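PDB 5I1V: CrmK from Actinoalloteichus sp. WH1-2216-6, which is a flavoenzyme oxidase with covalently bound FAD that takes part in recycling a shunt product during caerulomycin biosynthesis. Local coordinates for residues V228-A233 against A266-F271; A233-A238 against A358-L363. All blocks are in the same frame, centred on the assembly; numbering follows the deposited sequence.

Both interactions sit at one end of the large antiparallel sheet, and the chain runs directly from one to the other through Ala233. Interaction 1 is mostly buried: strand 222-231 and the residue just past its end reach strand 265-271 with one apolar touch and one indole hydrogen bond. Interaction 2 is partly exposed; there the start of helix 237-253 meets helix 353-364 through the face of a tyrosine, chiefly by a CH-pi contact. The two share a seam, since the rings of Trp232 and Tyr360 meet with planes at about 30°, Trp232 CZ3 lying 3.4 Å from Tyr360 CE1. The centres of interaction 1 and interaction 2 are about 12 Å apart.

Interaction 1: residues V228-A233 against A266-F271; sequences VSWSWA and ALLECF
Trp230, on strand 222-231, and Trp232, just past its end, reach Leu268 and Phe271 of strand 265-271 over strand 277-285, which runs between them in one antiparallel sheet. This is consistent with the large sheet of the substrate-binding domain in berberine-bridge-like flavoenzymes. Trp232 CA and Phe271 CA are 9.1 Å apart, too far for backbone pairing, so the two indoles do the reaching, one to a leucine methyl and the other to a backbone carbonyl.

Trp230 and Leu268 meet on the sheet face covered by helix 237-253, whose Leu243 and Phe247 touch them respectively. CG of Trp230 sits beside its backbone N, anti to the carbonyl carbon (chi1 -66°), and the indole lies back along its own strand: Val228 CG1 rests 3.4 Å above the ring plane, toward the rim. That torsion brings the six-membered ring's CZ3 to 4.0 Å from Leu268 CD1. The leucine reaches across with CG anti to its backbone N, and the two side chains cross at about a right angle. The methyl approaches the ring obliquely, a modest apolar touch.

Trp232 enters a 3-10 segment, and its CB points to the partner strand. Phe271 offers its carbonyl, not its ring. The side chain of Phe271 stands about 13 Å from the FAD, placing the contact beyond the flavin's first shell. The indole hydrogen bond is bent, with an N-H...O angle of 137°, and the donor stands above the carbonyl plane rather than on a lone pair. Phe271 O lies at the indole edge, tilted 19° out of the Trp232 ring plane, 3.0 Å from Trp232 NE1.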
loop_
_atom_site.group_PDB
_atom_site.type_symbol
_atom_site.label_atom_id
_atom_site.label_comp_id
_atom_site.label_asym_id
_atom_site.label_seq_id
_atom_site.Cartn_x
_atom_site.Cartn_y
_atom_site.Cartn_z
ATOM N N VAL A 228 -19.821 -1.278 10.375
ATOM C CA VAL A 228 -21.256 -1.440 10.300
ATOM C C VAL A 228 -21.636 -1.335 8.845
ATOM O O VAL A 228 -21.051 -0.563 8.131
ATOM C CB VAL A 228 -21.922 -0.333 11.105
ATOM C CG1 VAL A 228 -23.427 -0.524 11.162
ATOM C CG2 VAL A 228 -21.384 -0.330 12.513
ATOM N N SER A 229 -22.625 -2.098 8.388
ATOM C CA SER A 229 -23.198 -1.884 7.064
ATOM C C SER A 229 -24.707 -2.064 7.109
ATOM O O SER A 229 -25.205 -2.886 7.869
ATOM C CB SER A 229 -22.611 -2.865 6.060
ATOM O OG SER A 229 -22.651 -4.161 6.604
ATOM N N TRP A 230 -25.417 -1.286 6.296
ATOM C CA TRP A 230 -26.870 -1.370 6.186
ATOM C C TRP A 230 -27.207 -1.748 4.749
ATOM O O TRP A 230 -26.732 -1.125 3.819
ATOM C CB TRP A 230 -27.540 -0.035 6.498
ATOM C CG TRP A 230 -27.428 0.470 7.874
ATOM C CD1 TRP A 230 -28.383 0.402 8.844
ATOM C CD2 TRP A 230 -26.321 1.185 8.437
ATOM N NE1 TRP A 230 -27.933 1.001 9.990
ATOM C CE2 TRP A 230 -26.666 1.493 9.768
ATOM C CE3 TRP A 230 -25.048 1.553 7.955
ATOM C CZ2 TRP A 230 -25.797 2.184 10.634
ATOM C CZ3 TRP A 230 -24.200 2.259 8.795
ATOM C CH2 TRP A 230 -24.586 2.574 10.128
ATOM N N SER A 231 -28.051 -2.759 4.550
ATOM C CA SER A 231 -28.287 -3.249 3.193
ATOM C C SER A 231 -29.150 -2.266 2.427
ATOM O O SER A 231 -30.217 -1.855 2.916
ATOM C CB SER A 231 -28.944 -4.649 3.215
ATOM O OG SER A 231 -29.376 -4.994 1.900
ATOM N N TRP A 232 -28.732 -1.919 1.208
ATOM C CA TRP A 232 -29.555 -1.107 0.336
ATOM C C TRP A 232 -30.896 -1.835 -0.024
ATOM O O TRP A 232 -31.914 -1.190 -0.237
ATOM C CB TRP A 232 -28.831 -0.751 -0.966
ATOM C CG TRP A 232 -28.293 0.638 -0.936
ATOM C CD1 TRP A 232 -26.972 1.022 -0.779
ATOM C CD2 TRP A 232 -29.051 1.847 -1.041
ATOM N NE1 TRP A 232 -26.889 2.385 -0.780
ATOM C CE2 TRP A 232 -28.139 2.918 -0.941
ATOM C CE3 TRP A 232 -30.416 2.132 -1.219
ATOM C CZ2 TRP A 232 -28.540 4.246 -1.012
ATOM C CZ3 TRP A 232 -30.824 3.469 -1.296
ATOM C CH2 TRP A 232 -29.880 4.509 -1.195
ATOM N N ALA A 233 -30.849 -3.150 -0.098
ATOM C CA ALA A 233 -32.054 -3.941 -0.447
ATOM C C ALA A 233 -33.162 -3.748 0.589
ATOM O O ALA A 233 -34.335 -4.047 0.319
ATOM C CB ALA A 233 -31.682 -5.407 -0.543
ATOM N N ALA A 266 -15.948 8.693 13.823
ATOM C CA ALA A 266 -16.724 7.856 12.918
ATOM C C ALA A 266 -16.890 8.448 11.537
ATOM O O ALA A 266 -16.977 9.681 11.380
ATOM C CB ALA A 266 -18.067 7.571 13.541
ATOM N N LEU A 267 -16.928 7.564 10.540
ATOM C CA LEU A 267 -17.150 7.952 9.166
ATOM C C LEU A 267 -18.305 7.129 8.592
ATOM O O LEU A 267 -18.268 5.909 8.622
ATOM C CB LEU A 267 -15.891 7.720 8.359
ATOM C CG LEU A 267 -15.886 8.242 6.923
ATOM C CD1 LEU A 267 -14.523 8.765 6.474
ATOM C CD2 LEU A 267 -16.289 7.147 5.980
ATOM N N LEU A 268 -19.289 7.820 8.032
ATOM C CA LEU A 268 -20.455 7.185 7.419
ATOM C C LEU A 268 -20.324 7.310 5.893
ATOM O O LEU A 268 -20.213 8.390 5.389
ATOM C CB LEU A 268 -21.688 7.905 7.882
ATOM C CG LEU A 268 -23.005 7.403 7.292
ATOM C CD1 LEU A 268 -23.246 5.943 7.656
ATOM C CD2 LEU A 268 -24.087 8.336 7.808
ATOM N N GLU A 269 -20.301 6.206 5.168
ATOM C CA GLU A 269 -20.161 6.262 3.722
ATOM C C GLU A 269 -21.507 5.894 3.134
ATOM O O GLU A 269 -21.949 4.749 3.255
ATOM C CB GLU A 269 -19.151 5.258 3.207
ATOM C CG GLU A 269 -17.751 5.451 3.720
ATOM C CD GLU A 269 -16.732 4.566 2.999
ATOM O OE1 GLU A 269 -16.209 3.633 3.647
ATOM O OE2 GLU A 269 -16.470 4.804 1.781
ATOM N N CYS A 270 -22.113 6.851 2.468
ATOM C CA CYS A 270 -23.381 6.624 1.809
ATOM C C CYS A 270 -23.190 6.407 0.313
ATOM O O CYS A 270 -23.313 7.328 -0.458
ATOM C CB CYS A 270 -24.268 7.835 2.036
ATOM S SG CYS A 270 -24.466 8.220 3.780
ATOM N N PHE A 271 -22.874 5.174 -0.040
ATOM C CA PHE A 271 -22.730 4.736 -1.391
ATOM C C PHE A 271 -24.036 4.789 -2.169
ATOM O O PHE A 271 -25.141 4.658 -1.594
ATOM C CB PHE A 271 -22.270 3.298 -1.416
ATOM C CG PHE A 271 -20.883 3.060 -0.870
ATOM C CD1 PHE A 271 -19.757 3.403 -1.606
ATOM C CD2 PHE A 271 -20.711 2.416 0.337
ATOM C CE1 PHE A 271 -18.482 3.147 -1.109
ATOM C CE2 PHE A 271 -19.459 2.132 0.826
ATOM C CZ PHE A 271 -18.333 2.493 0.102
#

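Interaction 2: residues A233-A238 against A358-L363; sequences AELTEA and AAYRHL
Tyr360 lays the face of its ring against the backbone of Glu237, the first residue of helix 237-253, and these two residues supply most of the buried surface. The evidence for a CH-pi contact is direct: Glu237 CA is 3.5 Å from the centroid of the Tyr360 ring and 10° off its normal, hence almost exactly over the centre. Around that point, Glu237 N lies 3.5 Å from Tyr360 CZ, toward the phenol end, while Glu237 CB lies over the CD2-CE2 side, 3.6 Å from Tyr360 CD2. Glu237 keeps an extended chain, with CG anti to its backbone N (chi1 179°), which carries CG on past CD2 and sends the carboxylate beyond the ring's rim. The carboxylate and ring planes are 59° apart, so these flat groups do not stack.

Leu235 comes to the ring from another direction: its CG is at the edge, near the plane, 4.4 Å from Tyr360 CE1. Between them in sequence, Thr236 is the N-cap of helix 237-253, its OG1 accepting a hydrogen bond from Asp239 N, which fixes the first turn that Tyr360 covers. The ring thus links this helix start to helix 353-364. Contact through C-H groups and aromatic face implies dispersion as the main attraction, probably helped by the polarised CA-H beside the helix N-terminus facing the pi cloud.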
loop_
_atom_site.group_PDB
_atom_site.type_symbol
_atom_site.label_atom_id
_atom_site.label_comp_id
_atom_site.label_asym_id
_atom_site.label_seq_id
_atom_site.Cartn_x
_atom_site.Cartn_y
_atom_site.Cartn_z
ATOM N N ALA A 233 -30.849 -3.150 -0.098
ATOM C CA ALA A 233 -32.054 -3.941 -0.447
ATOM C C ALA A 233 -33.162 -3.748 0.589
ATOM O O ALA A 233 -34.335 -4.047 0.319
ATOM C CB ALA A 233 -31.682 -5.407 -0.543
ATOM N N GLU A 234 -32.783 -3.297 1.787
ATOM C CA GLU A 234 -33.712 -3.155 2.888
ATOM C C GLU A 234 -34.001 -1.714 3.240
ATOM O O GLU A 234 -34.715 -1.457 4.169
ATOM C CB GLU A 234 -33.172 -3.872 4.122
ATOM C CG GLU A 234 -33.237 -5.371 4.024
ATOM C CD GLU A 234 -32.017 -6.070 4.590
ATOM O OE1 GLU A 234 -31.506 -5.702 5.680
ATOM O OE2 GLU A 234 -31.568 -7.031 3.925
ATOM N N LEU A 235 -33.468 -0.780 2.479
ATOM C CA LEU A 235 -33.482 0.622 2.846
ATOM C C LEU A 235 -34.644 1.339 2.182
ATOM O O LEU A 235 -34.941 1.085 1.013
ATOM C CB LEU A 235 -32.148 1.231 2.383
ATOM C CG LEU A 235 -31.685 2.601 2.836
ATOM C CD1 LEU A 235 -31.708 2.719 4.354
ATOM C CD2 LEU A 235 -30.280 2.801 2.293
ATOM N N THR A 236 -35.348 2.174 2.931
ATOM C CA THR A 236 -36.321 3.086 2.341
ATOM C C THR A 236 -35.817 4.514 2.465
ATOM O O THR A 236 -34.873 4.771 3.186
ATOM C CB THR A 236 -37.674 3.052 3.043
ATOM O OG1 THR A 236 -37.550 3.583 4.369
ATOM C CG2 THR A 236 -38.233 1.613 3.085
ATOM N N GLU A 237 -36.494 5.440 1.790
ATOM C CA GLU A 237 -36.141 6.835 1.881
ATOM C C GLU A 237 -36.223 7.323 3.292
ATOM O O GLU A 237 -35.335 8.045 3.749
ATOM C CB GLU A 237 -37.022 7.725 1.002
ATOM C CG GLU A 237 -36.616 9.186 1.160
ATOM C CD GLU A 237 -37.535 10.162 0.479
ATOM O OE1 GLU A 237 -37.715 10.037 -0.731
ATOM O OE2 GLU A 237 -38.061 11.064 1.164
ATOM N N ALA A 238 -37.289 6.952 3.989
ATOM C CA ALA A 238 -37.457 7.396 5.376
ATOM C C ALA A 238 -36.372 6.844 6.288
ATOM O O ALA A 238 -35.819 7.562 7.140
ATOM C CB ALA A 238 -38.844 6.994 5.882
ATOM N N ALA A 358 -33.230 14.737 -1.226
ATOM C CA ALA A 358 -32.499 15.039 -2.454
ATOM C C ALA A 358 -31.310 14.084 -2.653
ATOM O O ALA A 358 -31.059 13.634 -3.746
ATOM C CB ALA A 358 -32.030 16.481 -2.456
ATOM N N ALA A 359 -30.595 13.772 -1.580
ATOM C CA ALA A 359 -29.444 12.870 -1.660
ATOM C C ALA A 359 -29.950 11.498 -1.928
ATOM O O ALA A 359 -29.452 10.829 -2.819
ATOM C CB ALA A 359 -28.667 12.860 -0.368
ATOM N N TYR A 360 -30.974 11.076 -1.183
ATOM C CA TYR A 360 -31.567 9.741 -1.431
ATOM C C TYR A 360 -31.920 9.540 -2.900
ATOM O O TYR A 360 -31.638 8.489 -3.485
ATOM C CB TYR A 360 -32.764 9.479 -0.542
ATOM C CG TYR A 360 -33.218 8.036 -0.589
ATOM C CD1 TYR A 360 -32.540 7.046 0.111
ATOM C CD2 TYR A 360 -34.328 7.660 -1.350
ATOM C CE1 TYR A 360 -32.971 5.714 0.074
ATOM C CE2 TYR A 360 -34.749 6.337 -1.416
ATOM C CZ TYR A 360 -34.088 5.373 -0.702
ATOM O OH TYR A 360 -34.541 4.057 -0.791
ATOM N N ARG A 361 -32.488 10.567 -3.505
ATOM C CA ARG A 361 -32.950 10.479 -4.888
ATOM C C ARG A 361 -31.832 10.136 -5.869
ATOM O O ARG A 361 -31.998 9.286 -6.741
ATOM C CB ARG A 361 -33.592 11.806 -5.308
ATOM C CG ARG A 361 -34.372 11.732 -6.614
ATOM C CD ARG A 361 -33.539 12.104 -7.837
ATOM N NE ARG A 361 -33.724 13.514 -8.190
ATOM C CZ ARG A 361 -33.724 14.000 -9.428
ATOM N NH1 ARG A 361 -33.547 13.203 -10.485
ATOM N NH2 ARG A 361 -33.918 15.300 -9.611
ATOM N N HIS A 362 -30.693 10.815 -5.728
ATOM C CA HIS A 362 -29.514 10.525 -6.544
ATOM C C HIS A 362 -28.805 9.240 -6.110
ATOM O O HIS A 362 -28.285 8.499 -6.944
ATOM C CB HIS A 362 -28.562 11.721 -6.494
ATOM C CG HIS A 362 -29.121 12.952 -7.120
ATOM N ND1 HIS A 362 -29.166 13.134 -8.490
ATOM C CD2 HIS A 362 -29.711 14.043 -6.579
ATOM C CE1 HIS A 362 -29.741 14.295 -8.760
ATOM N NE2 HIS A 362 -30.080 14.867 -7.618
ATOM N N LEU A 363 -28.763 8.957 -4.808
ATOM C CA LEU A 363 -28.168 7.686 -4.319
ATOM C C LEU A 363 -28.973 6.416 -4.634
ATOM O O LEU A 363 -28.379 5.347 -4.740
ATOM C CB LEU A 363 -27.908 7.749 -2.813
ATOM C CG LEU A 363 -26.883 8.805 -2.362
ATOM C CD1 LEU A 363 -27.001 9.005 -0.855
ATOM C CD2 LEU A 363 -25.466 8.389 -2.752
#